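Local coordinates for molybdenum cofactor carrier protein (Chlamydomonas reinhardtii, PDB 2IZ6) that probably binds the molybdenum cofactor and carries it within the algal cell, at residues I16-P21 with W46-G51; G69-G74 with V88-V93. All coordinates share one frame; numbering follows the deposited sequence. Where two conformers were deposited one is given.

Contact 1: residues I16-P21 with W46-G51; sequences IGVMGP and WILLTG
Ile16 turns its CG1 branch to the indole of Trp46 at the start of two neighbouring parallel strands. With CG1 anti to the carbonyl carbon (chi1 -49°), Ile16 CG1 comes within 3.7 Å of Trp46 CE3, approaching obliquely, while CD1 lies over one face of the ring, 4.1 Å above its plane and offset toward the rim. A beta-branched aliphatic chain suits this place: it favours the extended backbone and gives the broad indole a methyl to rest on. Diagonally across the register, Val18 and Leu48 meet on the sheet face that also carries Ile16. Leu48 CG is anti to its backbone N (chi1 172°), and CD1 comes back to meet CG2 of Val18 at 3.4 Å, tighter than usual van der Waals contact. Gly17, paired with Leu49 on the other face, has no side chain there, and its CA lies only 3.2 Å from O of Leu49.

The backbones are joined in parallel register. Ile16 N binds Ile47 O almost straight, at 2.9 Å; Leu49 N binds Ile16 O, and Val18 N binds Leu49 O. The ladder ends with a side chain: Thr50 OG1, anti to its own N, donates to Val18 O at 2.8 Å from above the carbonyl plane, so the hydroxyl is satisfied in a buried place. Helix 28-43 covers the side of Ile16 and Val18 through Leu37 and Ile41, helix 57-67 packs on Leu48 and Thr50, and helix 161-173 on Trp46. Strand 15-19, helix 28-43 and strand 47-51 form a beta-alpha-beta crossover, here in the middle of the Rossmann-like parallel sheet of the SLOG family.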
loop_
_atom_site.group_PDB
_atom_site.type_symbol
_atom_site.label_atom_id
_atom_site.label_comp_id
_atom_site.label_asym_id
_atom_site.label_seq_id
_atom_site.Cartn_x
_atom_site.Cartn_y
_atom_site.Cartn_z
ATOM N N ILE A 16 14.808 5.176 -15.237
ATOM C CA ILE A 16 13.718 5.268 -16.242
ATOM C C ILE A 16 12.794 4.122 -16.027
ATOM O O ILE A 16 13.174 2.966 -16.115
ATOM C CB ILE A 16 14.271 5.287 -17.717
ATOM C CG1 ILE A 16 15.403 6.305 -17.865
ATOM C CG2 ILE A 16 13.141 5.495 -18.710
ATOM C CD1 ILE A 16 15.148 7.687 -17.411
ATOM N N GLY A 17 11.535 4.465 -15.824
ATOM C CA GLY A 17 10.506 3.478 -15.663
ATOM C C GLY A 17 9.884 3.098 -16.979
ATOM O O GLY A 17 9.724 3.910 -17.860
ATOM N N VAL A 18 9.532 1.819 -17.137
ATOM C CA VAL A 18 8.884 1.340 -18.301
ATOM C C VAL A 18 7.674 0.550 -17.880
ATOM O O VAL A 18 7.738 -0.305 -17.024
ATOM C CB VAL A 18 9.802 0.473 -19.173
ATOM C CG1 VAL A 18 9.080 -0.211 -20.340
ATOM C CG2 VAL A 18 10.971 1.293 -19.634
ATOM N N MET A 19 6.569 0.837 -18.540
ATOM C CA MET A 19 5.285 0.152 -18.292
ATOM C C MET A 19 4.680 -0.282 -19.590
ATOM O O MET A 19 4.768 0.410 -20.598
ATOM C CB MET A 19 4.338 1.152 -17.738
ATOM C CG MET A 19 4.668 1.699 -16.464
ATOM S SD MET A 19 3.992 0.701 -15.110
ATOM C CE MET A 19 3.015 -0.638 -15.882
ATOM N N GLY A 20 4.004 -1.421 -19.566
ATOM C CA GLY A 20 3.227 -1.769 -20.664
ATOM C C GLY A 20 2.406 -2.964 -20.267
ATOM O O GLY A 20 2.553 -3.486 -19.148
ATOM N N PRO A 21 1.525 -3.358 -21.159
ATOM C CA PRO A 21 0.655 -4.554 -20.928
ATOM C C PRO A 21 1.454 -5.856 -20.946
ATOM O O PRO A 21 2.585 -5.901 -21.460
ATOM C CB PRO A 21 -0.332 -4.484 -22.076
ATOM C CG PRO A 21 0.279 -3.662 -23.082
ATOM C CD PRO A 21 1.230 -2.722 -22.431
ATOM N N TRP A 46 21.561 4.611 -17.939
ATOM C CA TRP A 46 20.422 4.728 -17.083
ATOM C C TRP A 46 20.045 3.359 -16.496
ATOM O O TRP A 46 20.273 2.337 -17.111
ATOM C CB TRP A 46 19.229 5.378 -17.792
ATOM C CG TRP A 46 19.558 6.633 -18.503
ATOM C CD1 TRP A 46 20.453 7.623 -18.114
ATOM C CD2 TRP A 46 18.886 7.144 -19.660
ATOM N NE1 TRP A 46 20.468 8.624 -19.109
ATOM C CE2 TRP A 46 19.524 8.344 -20.051
ATOM C CE3 TRP A 46 17.962 6.568 -20.536
ATOM C CZ2 TRP A 46 19.150 9.050 -21.222
ATOM C CZ3 TRP A 46 17.611 7.258 -21.730
ATOM C CH2 TRP A 46 18.197 8.513 -22.020
ATOM N N ILE A 47 19.426 3.410 -15.313
ATOM C CA ILE A 47 18.837 2.236 -14.648
ATOM C C ILE A 47 17.398 2.032 -15.169
ATOM O O ILE A 47 16.680 3.009 -15.287
ATOM C CB ILE A 47 18.818 2.392 -13.131
ATOM C CG1 ILE A 47 20.216 2.504 -12.507
ATOM C CG2 ILE A 47 18.093 1.235 -12.479
ATOM C CD1 ILE A 47 20.238 2.974 -11.053
ATOM N N LEU A 48 17.055 0.788 -15.553
ATOM C CA LEU A 48 15.691 0.453 -15.921
ATOM C C LEU A 48 14.931 -0.021 -14.697
ATOM O O LEU A 48 15.390 -0.943 -14.038
ATOM C CB LEU A 48 15.736 -0.663 -16.918
ATOM C CG LEU A 48 14.399 -1.342 -17.342
ATOM C CD1 LEU A 48 13.540 -0.304 -18.039
ATOM C CD2 LEU A 48 14.590 -2.574 -18.256
ATOM N N LEU A 49 13.731 0.517 -14.515
ATOM C CA LEU A 49 12.824 0.121 -13.454
ATOM C C LEU A 49 11.569 -0.340 -14.135
ATOM O O LEU A 49 10.968 0.414 -14.907
ATOM C CB LEU A 49 12.512 1.355 -12.576
ATOM C CG LEU A 49 11.481 1.193 -11.460
ATOM C CD1 LEU A 49 11.946 0.308 -10.416
ATOM C CD2 LEU A 49 11.225 2.545 -10.738
ATOM N N THR A 50 11.149 -1.600 -13.914
ATOM C CA THR A 50 9.948 -2.130 -14.539
ATOM C C THR A 50 9.400 -3.291 -13.720
ATOM O O THR A 50 9.921 -3.598 -12.657
ATOM C CB THR A 50 10.204 -2.488 -16.047
ATOM O OG1 THR A 50 8.988 -2.748 -16.748
ATOM C CG2 THR A 50 11.085 -3.670 -16.155
ATOM N N GLY A 51 8.309 -3.879 -14.185
ATOM C CA GLY A 51 7.762 -5.067 -13.529
ATOM C C GLY A 51 8.685 -6.253 -13.676
ATOM O O GLY A 51 9.345 -6.396 -14.724
#

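Contact 2: residues G69-G74 with V88-V93; sequences GGTTIG and VDIPIV
The carboxylate of Asp89 is the flat group here, and it meets the backbone of Thr71 and Thr72 through OD2. Thr72 N reaches OD2 of Asp89 at 3.0 Å on the anti side, 29° out of the carboxylate plane, while CA of Thr71 lies 3.2 Å from the same Asp89 OD2. Lys66 forms a salt bridge with OD2 as well, a pairing likely to stabilise the negative charge. Thr72 returns the grip: its OG1, between the backbone N and the carbonyl carbon (chi1 58°), accepts Asp89 N at 2.9 Å and also bonds with Ala87 O. A short threonine thus ties down the loop entering strand 90-93.

Beyond this, Ile90 N binds Thr72 O, Gly74 N binds Ile90 O, and Gly74 O takes Ile92 N at 2.8 Å. Pro91 falls between the donors Ile90 and Ile92, so its missing N-H costs the ladder nothing. Val88 CG1 packs on Gly74, where a CB would be tight. The Ile73 and Ile92 side chains lie side by side, pointing the same way, with Ile73 CG2 3.7 Å from Ile92 CG1. Helix 57-67 covers Thr72 and Val88, strand 47-51 flanks Ile73, and Ile90 of a second subunit packs on Ile73 and on Ile90 of strand 90-93, outermost within this chain.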
loop_
_atom_site.group_PDB
_atom_site.type_symbol
_atom_site.label_atom_id
_atom_site.label_comp_id
_atom_site.label_asym_id
_atom_site.label_seq_id
_atom_site.Cartn_x
_atom_site.Cartn_y
_atom_site.Cartn_z
ATOM N N GLY A 69 24.252 -4.306 -21.007
ATOM C CA GLY A 69 25.046 -4.068 -19.782
ATOM C C GLY A 69 24.485 -3.167 -18.726
ATOM O O GLY A 69 25.215 -2.748 -17.824
ATOM N N GLY A 70 23.173 -2.864 -18.792
ATOM C CA GLY A 70 22.619 -1.990 -17.821
ATOM C C GLY A 70 22.107 -2.711 -16.587
ATOM O O GLY A 70 22.042 -3.940 -16.518
ATOM N N THR A 71 21.791 -1.913 -15.594
ATOM C CA THR A 71 21.342 -2.380 -14.325
ATOM C C THR A 71 19.797 -2.332 -14.389
ATOM O O THR A 71 19.194 -1.388 -14.886
ATOM C CB THR A 71 21.742 -1.439 -13.194
ATOM O OG1 THR A 71 23.157 -1.509 -12.984
ATOM C CG2 THR A 71 21.070 -1.798 -11.882
ATOM N N THR A 72 19.157 -3.394 -13.884
ATOM C CA THR A 72 17.747 -3.521 -13.914
ATOM C C THR A 72 17.137 -3.756 -12.528
ATOM O O THR A 72 17.633 -4.544 -11.696
ATOM C CB THR A 72 17.334 -4.715 -14.770
ATOM O OG1 THR A 72 17.911 -5.921 -14.275
ATOM C CG2 THR A 72 17.705 -4.559 -16.269
ATOM N N ILE A 73 16.000 -3.137 -12.359
ATOM C CA ILE A 73 15.211 -3.238 -11.132
ATOM C C ILE A 73 13.869 -3.765 -11.539
ATOM O O ILE A 73 13.156 -3.149 -12.353
ATOM C CB ILE A 73 15.065 -1.900 -10.366
ATOM C CG1 ILE A 73 16.408 -1.262 -9.985
ATOM C CG2 ILE A 73 14.169 -2.128 -9.120
ATOM C CD1 ILE A 73 16.265 0.177 -9.574
ATOM N N GLY A 74 13.486 -4.921 -10.990
ATOM C CA GLY A 74 12.232 -5.533 -11.316
ATOM C C GLY A 74 11.396 -5.612 -10.075
ATOM O O GLY A 74 11.833 -6.160 -9.063
ATOM N N VAL A 88 16.685 -9.739 -14.220
ATOM C CA VAL A 88 16.459 -8.796 -13.135
ATOM C C VAL A 88 17.713 -8.816 -12.217
ATOM O O VAL A 88 18.115 -9.856 -11.715
ATOM C CB VAL A 88 15.236 -9.214 -12.344
ATOM C CG1 VAL A 88 15.008 -8.306 -11.153
ATOM C CG2 VAL A 88 14.011 -9.242 -13.267
ATOM N N ASP A 89 18.330 -7.659 -12.023
ATOM C CA ASP A 89 19.414 -7.533 -11.081
ATOM C C ASP A 89 18.921 -7.399 -9.636
ATOM O O ASP A 89 19.453 -8.000 -8.745
ATOM C CB ASP A 89 20.267 -6.307 -11.416
ATOM C CG ASP A 89 21.061 -6.470 -12.677
ATOM O OD1 ASP A 89 21.553 -7.581 -12.922
ATOM O OD2 ASP A 89 21.252 -5.486 -13.406
ATOM N N ILE A 90 17.957 -6.511 -9.436
ATOM C CA ILE A 90 17.479 -6.094 -8.109
ATOM C C ILE A 90 15.980 -6.305 -8.090
ATOM O O ILE A 90 15.229 -5.513 -8.701
ATOM C CB ILE A 90 17.812 -4.645 -7.849
ATOM C CG1 ILE A 90 19.344 -4.400 -7.879
ATOM C CG2 ILE A 90 17.210 -4.183 -6.531
ATOM C CD1 ILE A 90 19.714 -2.955 -7.937
ATOM N N PRO A 91 15.511 -7.405 -7.438
ATOM C CA PRO A 91 14.088 -7.640 -7.296
ATOM C C PRO A 91 13.563 -6.876 -6.127
ATOM O O PRO A 91 14.030 -7.117 -5.015
ATOM C CB PRO A 91 14.006 -9.199 -7.116
ATOM C CG PRO A 91 15.380 -9.730 -7.296
ATOM C CD PRO A 91 16.273 -8.561 -6.908
ATOM N N ILE A 92 12.607 -6.000 -6.354
ATOM C CA ILE A 92 11.931 -5.260 -5.295
ATOM C C ILE A 92 10.558 -5.919 -5.114
ATOM O O ILE A 92 9.752 -5.970 -6.039
ATOM C CB ILE A 92 11.812 -3.743 -5.611
ATOM C CG1 ILE A 92 13.184 -3.081 -5.709
ATOM C CG2 ILE A 92 10.943 -3.047 -4.580
ATOM C CD1 ILE A 92 13.994 -3.050 -4.438
ATOM N N VAL A 93 10.299 -6.404 -3.917
ATOM C CA VAL A 93 9.064 -7.130 -3.605
ATOM C C VAL A 93 8.233 -6.260 -2.670
ATOM O O VAL A 93 8.662 -6.003 -1.562
ATOM C CB VAL A 93 9.376 -8.453 -2.930
ATOM C CG1 VAL A 93 8.070 -9.262 -2.691
ATOM C CG2 VAL A 93 10.248 -9.281 -3.737
#

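From the N terminus, strand 15-19 leads through helix 28-43 to strand 47-51, and contact 1 closes that crossover near the centre of the chain. The chain then runs through helix 57-67 into strand 72-76, and a connection without a modelled helix, part of it not modelled, follows before strand 90-93 closes contact 2 at the sheet's outer side. The two loops are in series, neither enclosing nor crossing the other. Strands 47-51 and 72-76 are neighbours, probably hydrogen-bonded from Ile73 to Leu48 and Thr50, with Leu49 and Ile47 packing on Ile73. Together the contacts join four successive strands, from the middle of the sheet to the edge that faces a second subunit.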